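Local structure of DUF1818 domain-containing protein (Prochlorococcus marinus, 2IT9) at residues E28-E33 against V104-H109; V45-C50 against N116-M121; D51-V56 against Y84-R89. The protein is of unknown function but belongs to a family grouped with PC4-like proteins, for which DNA binding is a tentative assignment. One frame throughout, in Å; residues are numbered along the deposited sequence. Where two conformers were deposited one is given.

How the interactions relate
Followed from the N terminus, the chain opens interaction 1 at 28-33, on the last strand of the first antiparallel sheet, then interactions 2 and 3 on successive turns of helix 36-56. Interaction 3 closes first, at 84-89 in the second sheet, and is nested inside the loops closed by both others. Interaction 1 closes next, at 104-109, joining strands that are outermost in each sheet within this chain. Interaction 2 closes last, at 116-121 in helix 110-120, so its segments alternate with those of interaction 1. Trp106 packs on Met118 between interactions 1 and 2, Cys50 on Trp86 between 2 and 3, and strands 85-92 and 102-106 are sheet neighbours.

Interaction 1: residues E28-E33 against V104-H109; sequences ETWAIE and VYWPRH
Trp30 has CG between its backbone N and carbonyl carbon (chi1 57°), the crowded position, and its indole lies across Val104 and Tyr105, near the end of strand 102-106; Val104, with CG1 anti to its carbonyl carbon, meets one face of that indole. Val104 CB stands 3.4 Å from the centroid of the Trp30 six-membered ring, almost exactly on the ring normal, which defines a CH-pi contact. Val104 CG1 continues over the same ring to Trp30 CE3 at 3.4 Å, and Ile32 CD1 meets that CG1 tip to tip at 4.1 Å. The rim of the indole is polar at one point: Trp30 NE1 donates to Tyr105 O at 3.0 Å with an N-H...O angle of 138°. The acceptor lies close to the indole plane, so the bond helps fix the rotation of the ring. Trp106 packs beside it, where Trp30 CH2 comes 3.5 Å from Trp106 CZ2 over one face of the Trp106 indole. The two ring planes are inclined at 53°, an oblique aromatic pair. Trp106 NE1 bonds in turn to Gly26 O. Residues Trp30, Ala31, Ile32 and Val104 also pair antiparallel with a strand of the second subunit. The Trp30 indole thus packs against Val104 and Trp106 between the outermost strands, within this chain, of two antiparallel sheets, beside the dimer interface across which the sheet continues.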
loop_
_atom_site.group_PDB
_atom_site.type_symbol
_atom_site.label_atom_id
_atom_site.label_comp_id
_atom_site.label_asym_id
_atom_site.label_seq_id
_atom_site.Cartn_x
_atom_site.Cartn_y
_atom_site.Cartn_z
ATOM N N GLU A 28 -3.961 -5.822 -3.642
ATOM C CA GLU A 28 -4.442 -6.880 -2.754
ATOM C C GLU A 28 -4.183 -6.568 -1.275
ATOM O O GLU A 28 -5.029 -6.836 -0.421
ATOM C CB GLU A 28 -3.750 -8.189 -3.064
ATOM C CG GLU A 28 -4.380 -9.363 -2.347
ATOM C CD GLU A 28 -3.723 -10.672 -2.658
ATOM O OE1 GLU A 28 -2.518 -10.676 -2.986
ATOM O OE2 GLU A 28 -4.416 -11.710 -2.532
ATOM N N THR A 29 -3.009 -6.017 -0.999
ATOM C CA THR A 29 -2.555 -5.803 0.377
ATOM C C THR A 29 -2.351 -4.332 0.751
ATOM O O THR A 29 -1.678 -4.034 1.746
ATOM C CB THR A 29 -1.218 -6.545 0.592
ATOM O OG1 THR A 29 -0.170 -5.958 -0.209
ATOM C CG2 THR A 29 -1.338 -8.037 0.316
ATOM N N TRP A 30 -2.887 -3.403 -0.045
ATOM C CA TRP A 30 -2.679 -1.993 0.248
ATOM C C TRP A 30 -3.748 -1.146 -0.414
ATOM O O TRP A 30 -4.409 -1.587 -1.340
ATOM C CB TRP A 30 -1.302 -1.528 -0.310
ATOM C CG TRP A 30 -1.148 -1.783 -1.849
ATOM C CD1 TRP A 30 -0.595 -2.867 -2.439
ATOM C CD2 TRP A 30 -1.579 -0.916 -2.929
ATOM N NE1 TRP A 30 -0.647 -2.754 -3.814
ATOM C CE2 TRP A 30 -1.279 -1.580 -4.144
ATOM C CE3 TRP A 30 -2.248 0.312 -2.980
ATOM C CZ2 TRP A 30 -1.604 -1.036 -5.400
ATOM C CZ3 TRP A 30 -2.588 0.851 -4.248
ATOM C CH2 TRP A 30 -2.256 0.176 -5.430
ATOM N N ALA A 31 -3.913 0.062 0.117
ATOM C CA ALA A 31 -4.751 1.097 -0.503
ATOM C C ALA A 31 -4.188 2.427 -0.058
ATOM O O ALA A 31 -3.673 2.526 1.056
ATOM C CB ALA A 31 -6.170 0.964 -0.088
ATOM N N ILE A 32 -4.202 3.434 -0.933
ATOM C CA ILE A 32 -3.842 4.777 -0.577
ATOM C C ILE A 32 -4.864 5.759 -1.170
ATOM O O ILE A 32 -5.443 5.516 -2.231
ATOM C CB ILE A 32 -2.415 5.210 -1.039
ATOM C CG1 ILE A 32 -2.271 5.105 -2.556
ATOM C CG2 ILE A 32 -1.341 4.374 -0.369
ATOM C CD1 ILE A 32 -0.923 5.681 -3.063
ATOM N N GLU A 33 -5.120 6.822 -0.438
ATOM C CA GLU A 33 -6.050 7.868 -0.878
ATOM C C GLU A 33 -5.264 8.899 -1.679
ATOM O O GLU A 33 -4.095 9.154 -1.393
ATOM C CB GLU A 33 -6.718 8.546 0.304
ATOM C CG GLU A 33 -7.608 7.635 1.159
ATOM C CD GLU A 33 -8.226 8.411 2.318
ATOM O OE1 GLU A 33 -7.680 9.486 2.661
ATOM O OE2 GLU A 33 -9.229 7.951 2.869
ATOM N N VAL A 104 3.474 1.781 -4.297
ATOM C CA VAL A 104 2.506 0.721 -4.443
ATOM C C VAL A 104 2.786 -0.059 -5.723
ATOM O O VAL A 104 3.545 0.411 -6.600
ATOM C CB VAL A 104 1.062 1.246 -4.400
ATOM C CG1 VAL A 104 0.776 1.966 -3.077
ATOM C CG2 VAL A 104 0.784 2.191 -5.555
ATOM N N TYR A 105 2.111 -1.200 -5.854
ATOM C CA TYR A 105 2.402 -2.129 -6.971
ATOM C C TYR A 105 1.207 -2.972 -7.360
ATOM O O TYR A 105 0.464 -3.457 -6.476
ATOM C CB TYR A 105 3.564 -3.014 -6.571
ATOM C CG TYR A 105 3.845 -4.204 -7.462
ATOM C CD1 TYR A 105 4.741 -4.088 -8.531
ATOM C CD2 TYR A 105 3.269 -5.434 -7.211
ATOM C CE1 TYR A 105 5.054 -5.199 -9.336
ATOM C CE2 TYR A 105 3.571 -6.552 -8.019
ATOM C CZ TYR A 105 4.460 -6.403 -9.078
ATOM O OH TYR A 105 4.782 -7.480 -9.892
ATOM N N TRP A 106 0.986 -3.108 -8.677
ATOM C CA TRP A 106 -0.016 -4.031 -9.233
ATOM C C TRP A 106 0.717 -5.036 -10.116
ATOM O O TRP A 106 1.603 -4.645 -10.897
ATOM C CB TRP A 106 -1.081 -3.354 -10.088
ATOM C CG TRP A 106 -2.115 -2.574 -9.324
ATOM C CD1 TRP A 106 -3.039 -3.087 -8.464
ATOM C CD2 TRP A 106 -2.400 -1.171 -9.437
ATOM N NE1 TRP A 106 -3.872 -2.086 -8.015
ATOM C CE2 TRP A 106 -3.488 -0.894 -8.577
ATOM C CE3 TRP A 106 -1.833 -0.122 -10.168
ATOM C CZ2 TRP A 106 -4.024 0.391 -8.442
ATOM C CZ3 TRP A 106 -2.353 1.152 -10.029
ATOM C CH2 TRP A 106 -3.444 1.404 -9.197
ATOM N N PRO A 107 0.383 -6.325 -9.985
ATOM C CA PRO A 107 1.050 -7.349 -10.763
ATOM C C PRO A 107 0.442 -7.501 -12.169
ATOM O O PRO A 107 -0.582 -6.862 -12.499
ATOM C CB PRO A 107 0.825 -8.597 -9.919
ATOM C CG PRO A 107 -0.547 -8.384 -9.374
ATOM C CD PRO A 107 -0.592 -6.914 -9.052
ATOM N N ARG A 108 1.048 -8.392 -12.949
ATOM C CA ARG A 108 0.536 -8.718 -14.297
ATOM C C ARG A 108 -0.907 -9.086 -14.292
ATOM O O ARG A 108 -1.403 -9.697 -13.335
ATOM C CB ARG A 108 1.316 -9.882 -14.871
ATOM C CG ARG A 108 2.796 -9.479 -15.053
ATOM C CD ARG A 108 3.661 -10.700 -15.235
ATOM N NE ARG A 108 3.369 -11.282 -16.507
ATOM C CZ ARG A 108 4.108 -11.136 -17.596
ATOM N NH1 ARG A 108 5.260 -10.461 -17.582
ATOM N NH2 ARG A 108 3.696 -11.728 -18.695
ATOM N N HIS A 109 -1.600 -8.729 -15.370
ATOM C CA HIS A 109 -2.997 -9.113 -15.619
ATOM C C HIS A 109 -3.955 -8.216 -14.832
ATOM O O HIS A 109 -4.935 -7.689 -15.385
ATOM C CB HIS A 109 -3.271 -10.624 -15.417
ATOM C CG HIS A 109 -2.274 -11.501 -16.106
ATOM N ND1 HIS A 109 -2.077 -11.471 -17.471
ATOM C CD2 HIS A 109 -1.378 -12.394 -15.616
ATOM C CE1 HIS A 109 -1.076 -12.277 -17.787
ATOM N NE2 HIS A 109 -0.650 -12.867 -16.683
#

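Interaction 2: residues V45-C50 against N116-M121; sequences VVMELC and NAMRSM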
loop_
_atom_site.group_PDB
_atom_site.type_symbol
_atom_site.label_atom_id
_atom_site.label_comp_id
_atom_site.label_asym_id
_atom_site.label_seq_id
_atom_site.Cartn_x
_atom_site.Cartn_y
_atom_site.Cartn_z
ATOM N N VAL A 45 -0.245 9.339 -16.664
ATOM C CA VAL A 45 1.023 8.609 -16.674
ATOM C C VAL A 45 0.809 7.139 -17.057
ATOM O O VAL A 45 1.520 6.586 -17.903
ATOM C CB VAL A 45 1.680 8.718 -15.295
ATOM C CG1 VAL A 45 2.756 7.592 -15.032
ATOM C CG2 VAL A 45 2.252 10.144 -15.092
ATOM N N VAL A 46 -0.170 6.521 -16.417
ATOM C CA VAL A 46 -0.484 5.122 -16.678
ATOM C C VAL A 46 -0.943 4.956 -18.127
ATOM O O VAL A 46 -0.484 4.004 -18.781
ATOM C CB VAL A 46 -1.456 4.580 -15.661
ATOM C CG1 VAL A 46 -1.958 3.136 -16.051
ATOM C CG2 VAL A 46 -0.827 4.560 -14.279
HETATM N N MSE A 47 -1.792 5.861 -18.639
HETATM C CA MSE A 47 -2.267 5.738 -20.018
HETATM C C MSE A 47 -1.089 5.859 -20.977
HETATM O O MSE A 47 -1.007 5.141 -21.982
HETATM C CB MSE A 47 -3.293 6.810 -20.397
HETATM C CG MSE A 47 -4.722 6.754 -19.796
HETATM SE SE MSE A 47 -5.459 4.946 -19.788
HETATM C CE MSE A 47 -4.905 4.435 -18.035
ATOM N N GLU A 48 -0.180 6.780 -20.684
ATOM C CA GLU A 48 0.985 6.964 -21.530
ATOM C C GLU A 48 1.860 5.721 -21.549
ATOM O O GLU A 48 2.294 5.297 -22.632
ATOM C CB GLU A 48 1.824 8.166 -21.093
ATOM C CG GLU A 48 3.066 8.251 -21.903
ATOM C CD GLU A 48 3.818 9.520 -21.737
ATOM O OE1 GLU A 48 3.265 10.485 -21.162
ATOM O OE2 GLU A 48 4.972 9.542 -22.210
ATOM N N LEU A 49 2.124 5.140 -20.373
ATOM C CA LEU A 49 2.941 3.914 -20.320
ATOM C C LEU A 49 2.248 2.735 -21.001
ATOM O O LEU A 49 2.852 2.045 -21.844
ATOM C CB LEU A 49 3.284 3.541 -18.883
ATOM C CG LEU A 49 4.332 4.381 -18.183
ATOM C CD1 LEU A 49 4.308 4.020 -16.705
ATOM C CD2 LEU A 49 5.697 4.112 -18.756
ATOM N N CYS A 50 0.971 2.547 -20.674
ATOM C CA CYS A 50 0.180 1.462 -21.254
ATOM C C CYS A 50 0.192 1.543 -22.784
ATOM O O CYS A 50 0.547 0.553 -23.459
ATOM C CB CYS A 50 -1.261 1.403 -20.639
ATOM S SG CYS A 50 -2.205 0.006 -21.320
ATOM N N ASN A 116 -8.394 -0.422 -17.548
ATOM C CA ASN A 116 -9.752 -0.354 -18.041
ATOM C C ASN A 116 -10.665 0.464 -17.120
ATOM O O ASN A 116 -11.501 1.248 -17.617
ATOM C CB ASN A 116 -10.297 -1.770 -18.277
ATOM C CG ASN A 116 -9.637 -2.466 -19.487
ATOM O OD1 ASN A 116 -9.032 -1.814 -20.356
ATOM N ND2 ASN A 116 -9.793 -3.791 -19.564
ATOM N N ALA A 117 -10.506 0.285 -15.801
ATOM C CA ALA A 117 -11.306 1.036 -14.803
ATOM C C ALA A 117 -10.948 2.512 -14.841
ATOM O O ALA A 117 -11.819 3.346 -14.739
ATOM C CB ALA A 117 -11.087 0.483 -13.386
HETATM N N MSE A 118 -9.661 2.839 -14.946
HETATM C CA MSE A 118 -9.221 4.229 -15.016
HETATM C C MSE A 118 -9.820 4.921 -16.189
HETATM O O MSE A 118 -10.284 6.057 -16.056
HETATM C CB MSE A 118 -7.694 4.321 -15.122
HETATM C CG MSE A 118 -7.028 3.972 -13.861
HETATM SE SE MSE A 118 -5.094 4.093 -14.053
HETATM C CE MSE A 118 -4.634 3.902 -12.232
ATOM N N ARG A 119 -9.806 4.258 -17.342
ATOM C CA ARG A 119 -10.362 4.842 -18.554
ATOM C C ARG A 119 -11.875 5.099 -18.513
ATOM O O ARG A 119 -12.362 5.985 -19.211
ATOM C CB ARG A 119 -10.096 3.930 -19.751
ATOM C CG ARG A 119 -8.665 3.812 -20.195
ATOM C CD ARG A 119 -8.591 3.162 -21.604
ATOM N NE ARG A 119 -7.218 3.161 -22.127
ATOM C CZ ARG A 119 -6.425 2.095 -22.300
ATOM N NH1 ARG A 119 -6.850 0.855 -22.043
ATOM N NH2 ARG A 119 -5.187 2.271 -22.787
ATOM N N SER A 120 -12.615 4.319 -17.732
ATOM C CA SER A 120 -14.062 4.418 -17.698
ATOM C C SER A 120 -14.680 4.947 -16.413
ATOM O O SER A 120 -15.888 4.809 -16.249
ATOM C CB SER A 120 -14.632 3.022 -17.928
ATOM O OG SER A 120 -14.277 2.177 -16.848
HETATM N N MSE A 121 -13.915 5.559 -15.506
HETATM C CA MSE A 121 -14.503 5.955 -14.196
HETATM C C MSE A 121 -15.887 6.704 -14.217
HETATM O O MSE A 121 -16.773 6.455 -13.371
HETATM C CB MSE A 121 -13.495 6.710 -13.346
HETATM C CG MSE A 121 -12.464 5.868 -12.667
HETATM SE SE MSE A 121 -13.044 4.430 -11.383
HETATM C CE MSE A 121 -13.858 5.349 -9.820
#
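Met47, Arg119 and Met118, in that order, have the most surface buried where helix 45-50 meets helix 116-120. Met47 and Met118 are both present as selenomethionine. The helix axes stay 10.8 Å apart and run at 126° to each other, so the gap is bridged mainly by the long side chains of Met47, Met118 and Arg119, and the backbones do not touch. Met47 starts with CG anti to its carbonyl carbon (chi1 -71°) and then bends at chi2 and chi3, which turns its chain toward the second helix. There Met47 SE lies 3.4 Å from Arg119 CG and also 3.4 Å from Arg119 NE. The selenium therefore rides beside both the aliphatic stem and the start of the guanidinium, to which its approach is oblique.

Arg119 is extended from CG to NE, and this carries its guanidinium past Met47 toward Cys50, whose SG is 4.0 Å from Arg119 NH2. A long, weak ion pair joins Arg119 NH2 to Asp51 OD1, one residue beyond Cys50, so the charged end probably gains some compensation while the stem serves as apolar cover. Met118 is also extended beyond CG, but it reaches the buried side of the contact. Its SE packs against Val46 CG1 at 3.8 Å, the two side chains crossing at about a right angle, and against Met47 CE at 4.0 Å. Ile12 of strand 10-15 packs on Met118, and Val115 touches Val46, Met47 and Cys50, so the contact continues into the core. With no hydrogen bond between the two segments, this is a helix-helix interface whose packing is dominated by the two selenomethionine side chains and the arginine stem. It joins the two helices that each follow a four-stranded antiparallel sheet in the chain, an order consistent with a Whirly-like member of the PC4-like group.

Interaction 3: residues D51-V56 against Y84-R89; sequences DQYKLV and YGWNLR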
loop_
_atom_site.group_PDB
_atom_site.type_symbol
_atom_site.label_atom_id
_atom_site.label_comp_id
_atom_site.label_asym_id
_atom_site.label_seq_id
_atom_site.Cartn_x
_atom_site.Cartn_y
_atom_site.Cartn_z
ATOM N N ASP A 51 -0.078 2.711 -23.364
ATOM C CA ASP A 51 -0.099 2.837 -24.807
ATOM C C ASP A 51 1.258 2.515 -25.421
ATOM O O ASP A 51 1.333 1.838 -26.453
ATOM C CB ASP A 51 -0.521 4.258 -25.249
ATOM C CG ASP A 51 -2.011 4.560 -24.976
ATOM O OD1 ASP A 51 -2.797 3.654 -24.568
ATOM O OD2 ASP A 51 -2.387 5.734 -25.162
ATOM N N GLN A 52 2.325 3.025 -24.810
ATOM C CA GLN A 52 3.663 2.758 -25.322
ATOM C C GLN A 52 4.020 1.277 -25.269
ATOM O O GLN A 52 4.604 0.739 -26.221
ATOM C CB GLN A 52 4.686 3.505 -24.535
ATOM C CG GLN A 52 6.015 3.411 -25.183
ATOM C CD GLN A 52 7.031 4.181 -24.452
ATOM O OE1 GLN A 52 6.835 4.507 -23.272
ATOM N NE2 GLN A 52 8.124 4.542 -25.156
ATOM N N TYR A 53 3.698 0.636 -24.147
ATOM C CA TYR A 53 3.904 -0.782 -24.012
ATOM C C TYR A 53 3.163 -1.547 -25.108
ATOM O O TYR A 53 3.742 -2.427 -25.742
ATOM C CB TYR A 53 3.468 -1.268 -22.642
ATOM C CG TYR A 53 3.232 -2.769 -22.588
ATOM C CD1 TYR A 53 4.289 -3.661 -22.477
ATOM C CD2 TYR A 53 1.952 -3.292 -22.696
ATOM C CE1 TYR A 53 4.070 -5.053 -22.455
ATOM C CE2 TYR A 53 1.726 -4.662 -22.659
ATOM C CZ TYR A 53 2.776 -5.547 -22.556
ATOM O OH TYR A 53 2.512 -6.920 -22.545
ATOM N N LYS A 54 1.890 -1.220 -25.337
ATOM C CA LYS A 54 1.082 -1.904 -26.361
ATOM C C LYS A 54 1.760 -1.854 -27.734
ATOM O O LYS A 54 1.647 -2.802 -28.535
ATOM C CB LYS A 54 -0.342 -1.307 -26.436
ATOM C CG LYS A 54 -1.226 -1.500 -25.175
ATOM C CD LYS A 54 -1.656 -2.952 -24.950
ATOM C CE LYS A 54 -2.601 -3.116 -23.741
ATOM N NZ LYS A 54 -1.971 -2.881 -22.402
ATOM N N LEU A 55 2.469 -0.755 -28.029
ATOM C CA LEU A 55 3.171 -0.660 -29.309
ATOM C C LEU A 55 4.408 -1.573 -29.319
ATOM O O LEU A 55 4.600 -2.396 -30.236
ATOM C CB LEU A 55 3.638 0.772 -29.589
ATOM C CG LEU A 55 2.580 1.857 -29.823
ATOM C CD1 LEU A 55 3.295 3.185 -30.103
ATOM C CD2 LEU A 55 1.618 1.495 -30.964
ATOM N N VAL A 56 5.253 -1.382 -28.305
ATOM C CA VAL A 56 6.474 -2.166 -28.105
ATOM C C VAL A 56 6.175 -3.679 -28.143
ATOM O O VAL A 56 6.909 -4.439 -28.756
ATOM C CB VAL A 56 7.129 -1.768 -26.759
ATOM C CG1 VAL A 56 8.173 -2.780 -26.305
ATOM C CG2 VAL A 56 7.750 -0.378 -26.866
ATOM N N TYR A 84 3.330 -11.072 -22.891
ATOM C CA TYR A 84 2.157 -11.683 -22.275
ATOM C C TYR A 84 1.510 -10.808 -21.218
ATOM O O TYR A 84 0.385 -11.045 -20.847
ATOM C CB TYR A 84 2.545 -13.057 -21.713
ATOM C CG TYR A 84 3.301 -13.913 -22.715
ATOM C CD1 TYR A 84 2.639 -14.514 -23.766
ATOM C CD2 TYR A 84 4.683 -14.096 -22.617
ATOM C CE1 TYR A 84 3.303 -15.286 -24.691
ATOM C CE2 TYR A 84 5.373 -14.879 -23.546
ATOM C CZ TYR A 84 4.676 -15.474 -24.585
ATOM O OH TYR A 84 5.319 -16.259 -25.533
ATOM N N GLY A 85 2.201 -9.783 -20.738
ATOM C CA GLY A 85 1.630 -8.918 -19.739
ATOM C C GLY A 85 2.654 -7.999 -19.109
ATOM O O GLY A 85 3.849 -7.998 -19.462
ATOM N N TRP A 86 2.165 -7.199 -18.176
ATOM C CA TRP A 86 3.010 -6.246 -17.493
ATOM C C TRP A 86 2.602 -5.911 -16.080
ATOM O O TRP A 86 1.431 -5.925 -15.770
ATOM C CB TRP A 86 3.083 -4.945 -18.286
ATOM C CG TRP A 86 1.710 -4.343 -18.566
ATOM C CD1 TRP A 86 0.807 -4.766 -19.504
ATOM C CD2 TRP A 86 1.116 -3.199 -17.938
ATOM N NE1 TRP A 86 -0.333 -4.005 -19.448
ATOM C CE2 TRP A 86 -0.155 -3.012 -18.526
ATOM C CE3 TRP A 86 1.514 -2.338 -16.916
ATOM C CZ2 TRP A 86 -1.014 -1.994 -18.146
ATOM C CZ3 TRP A 86 0.660 -1.320 -16.537
ATOM C CH2 TRP A 86 -0.595 -1.152 -17.159
ATOM N N ASN A 87 3.589 -5.559 -15.241
ATOM C CA ASN A 87 3.314 -5.129 -13.873
ATOM C C ASN A 87 3.667 -3.649 -13.776
ATOM O O ASN A 87 4.292 -3.057 -14.685
ATOM C CB ASN A 87 4.049 -5.969 -12.814
ATOM C CG ASN A 87 5.547 -5.924 -12.966
ATOM O OD1 ASN A 87 6.119 -4.889 -13.249
ATOM N ND2 ASN A 87 6.183 -7.062 -12.772
ATOM N N LEU A 88 3.255 -3.030 -12.671
ATOM C CA LEU A 88 3.422 -1.602 -12.499
ATOM C C LEU A 88 3.754 -1.235 -11.070
ATOM O O LEU A 88 3.012 -1.601 -10.142
ATOM C CB LEU A 88 2.139 -0.861 -12.910
ATOM C CG LEU A 88 2.192 0.686 -12.861
ATOM C CD1 LEU A 88 3.107 1.204 -13.921
ATOM C CD2 LEU A 88 0.807 1.229 -13.034
ATOM N N ARG A 89 4.881 -0.536 -10.915
ATOM C CA ARG A 89 5.332 -0.021 -9.630
ATOM C C ARG A 89 5.167 1.489 -9.682
ATOM O O ARG A 89 5.562 2.117 -10.661
ATOM C CB ARG A 89 6.776 -0.388 -9.377
ATOM C CG ARG A 89 7.241 0.045 -8.021
ATOM C CD ARG A 89 8.678 -0.346 -7.761
ATOM N NE ARG A 89 9.113 0.161 -6.457
ATOM C CZ ARG A 89 10.374 0.456 -6.157
ATOM N NH1 ARG A 89 11.344 0.330 -7.059
ATOM N NH2 ARG A 89 10.672 0.912 -4.948
#
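Tyr53 and Trp86 mark the nearest approach of the two backbones, their CA atoms 8.6 Å apart, where helix 51-56 runs over strand 85-89 at 150° between N-to-C directions. Tyr53 CG is anti to its backbone N (chi1 161°), on the side of Trp86, and the ring beyond it meets that indole. Tyr53 CE2 touches Trp86 CD1 at 3.3 Å, and Trp86 CG lies over one face of the tyrosine ring, toward its rim. The planes are inclined at 45° with 4.5 Å between the centroids of the Tyr53 ring and the Trp86 five-membered ring, an oblique pair. Tyr53 OH passes Gly85 N at a poor angle for bonding and instead hydrogen-bonds Asp82 O. An alanine in place of Tyr53 would probably leave Trp86 CD1 without its aromatic neighbour and Asp82 O without this hydroxyl partner. Lys54 NZ sits 3.6 Å from Trp86 NE1. Asn112 OD1 accepts a hydrogen bond from this indole nitrogen and, in the lysine conformer given, a weak one from Lys54 NZ. The chemistry is that of an apolar ring contact whose polar ends, on Tyr53 and Trp86, are satisfied by Asp82 and Asn112, the lysine's share being tentative.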